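PDB 4ITA: succinate-semialdehyde dehydrogenase from Synechococcus sp., which probably oxidises succinic semialdehyde to succinate, using NADP+ as the electron acceptor, as a member of the aldehyde dehydrogenase family. Local coordinates for residues V238-A243 with D376-L381. Residues are numbered along the deposited sequence; the frame is centred on the assembly and turned at random.
Sequences VVFPSA and DQAIAL. With EDO (1,2-ethanediol), chain L.
Phe240 lays the outer end of its ring against the methyl group of Ala378, with CE1 and CZ each 3.6 Å from Ala378 CB. Beside it, Val238 CG1 stands 4.1 Å from the same Ala378 CB; with CG1 anti to the backbone N (chi1 -174°), this is the branch that the torsion places against the alanine methyl. Ala378 is therefore the one helix residue that both Val238 and Phe240 meet, and its small side chain lets the helix come close, the alpha carbons of Val238 and Ala378 being 7.3 Å apart. Val238 and Phe240 alternate with Val239, whose branched side chain packs instead on helix 274-289, and such two-sided packing is characteristic of the alpha/beta catalytic domain of aldehyde dehydrogenases: strand 235-239 lies inside a largely parallel sheet, and helices 375-383 and 274-289 cover it from opposite sides. Phe404 of helix 398-407 and His273 each meet the Phe240 ring edge-to-face, so an aromatic residue suits this buried place just past the end of the strand. From here the chain reverses in a type I turn, closed by Ala243 N to Phe240 O at 3.0 Å. Asp376, on the solvent side of the helix, pairs OD1 with Arg403, and its OD2 accepts a hydrogen bond from O2 of a 1,2-ethanediol at 2.7 Å, probably a crystallisation additive.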
# COMPACT_ATOMS: atom_id res chain seq x y z
N VAL A 238 8.79 -21.42 18.84
CA VAL A 238 8.43 -21.59 20.24
C VAL A 238 8.02 -23.03 20.48
O VAL A 238 7.18 -23.57 19.76
CB VAL A 238 7.27 -20.66 20.62
CG1 VAL A 238 7.01 -20.75 22.11
CG2 VAL A 238 7.58 -19.20 20.24
N VAL A 239 8.62 -23.67 21.48
CA VAL A 239 8.34 -25.07 21.76
C VAL A 239 7.85 -25.24 23.19
O VAL A 239 8.57 -24.95 24.14
CB VAL A 239 9.57 -25.96 21.52
CG1 VAL A 239 9.21 -27.43 21.71
CG2 VAL A 239 10.12 -25.73 20.11
N PHE A 240 6.62 -25.73 23.33
CA PHE A 240 5.98 -25.85 24.64
C PHE A 240 5.84 -27.31 25.09
O PHE A 240 6.07 -28.23 24.30
CB PHE A 240 4.68 -25.03 24.67
CG PHE A 240 4.83 -23.70 25.35
CD1 PHE A 240 5.94 -22.91 25.08
CD2 PHE A 240 3.90 -23.26 26.27
CE1 PHE A 240 6.10 -21.69 25.72
CE2 PHE A 240 4.06 -22.04 26.91
CZ PHE A 240 5.17 -21.26 26.64
N PRO A 241 5.48 -27.54 26.37
CA PRO A 241 5.61 -28.90 26.91
C PRO A 241 4.76 -29.99 26.24
O PRO A 241 5.14 -31.16 26.31
CB PRO A 241 5.22 -28.73 28.38
CG PRO A 241 5.56 -27.31 28.69
CD PRO A 241 5.20 -26.56 27.44
N SER A 242 3.65 -29.64 25.61
CA SER A 242 2.81 -30.64 24.97
C SER A 242 3.20 -30.91 23.52
O SER A 242 2.54 -31.67 22.82
CB SER A 242 1.34 -30.25 25.03
OG SER A 242 1.09 -29.06 24.29
N ALA A 243 4.28 -30.28 23.06
CA ALA A 243 4.73 -30.47 21.68
C ALA A 243 5.27 -31.88 21.41
O ALA A 243 5.76 -32.55 22.31
CB ALA A 243 5.80 -29.44 21.34
N ASP A 376 2.95 -16.29 28.77
CA ASP A 376 3.11 -14.84 28.68
C ASP A 376 4.55 -14.47 28.36
O ASP A 376 4.82 -13.59 27.54
CB ASP A 376 2.66 -14.14 29.97
CG ASP A 376 1.15 -14.06 30.12
OD1 ASP A 376 0.43 -14.49 29.21
OD2 ASP A 376 0.68 -13.55 31.16
N GLN A 377 5.50 -15.15 29.01
CA GLN A 377 6.91 -14.85 28.80
C GLN A 377 7.33 -15.25 27.38
O GLN A 377 8.11 -14.55 26.74
CB GLN A 377 7.76 -15.59 29.83
CG GLN A 377 9.23 -15.20 29.84
CD GLN A 377 10.05 -16.05 30.80
OE1 GLN A 377 9.49 -16.80 31.61
NE2 GLN A 377 11.37 -15.93 30.72
N ALA A 378 6.81 -16.36 26.89
CA ALA A 378 7.11 -16.82 25.54
C ALA A 378 6.66 -15.80 24.49
O ALA A 378 7.40 -15.48 23.56
CB ALA A 378 6.47 -18.15 25.27
N ILE A 379 5.44 -15.30 24.64
CA ILE A 379 4.90 -14.34 23.69
C ILE A 379 5.66 -13.01 23.77
O ILE A 379 6.01 -12.42 22.74
CB ILE A 379 3.38 -14.16 23.92
CG1 ILE A 379 2.67 -15.46 23.54
CG2 ILE A 379 2.85 -12.97 23.13
CD1 ILE A 379 1.23 -15.56 24.02
N ALA A 380 5.94 -12.54 24.98
CA ALA A 380 6.68 -11.30 25.13
C ALA A 380 8.05 -11.38 24.46
O ALA A 380 8.48 -10.46 23.76
CB ALA A 380 6.82 -10.93 26.60
N LEU A 381 8.76 -12.49 24.68
CA LEU A 381 10.09 -12.63 24.11
C LEU A 381 10.00 -12.78 22.60
O LEU A 381 10.80 -12.20 21.86
CB LEU A 381 10.81 -13.83 24.73
CG LEU A 381 12.22 -14.12 24.23
CD1 LEU A 381 13.11 -12.90 24.40
CD2 LEU A 381 12.80 -15.30 24.97
C1 EDO L . 2.21 -15.04 34.73
O1 EDO L . 2.78 -15.34 33.45
C2 EDO L . 1.05 -14.08 34.52
O2 EDO L . 1.48 -13.01 33.66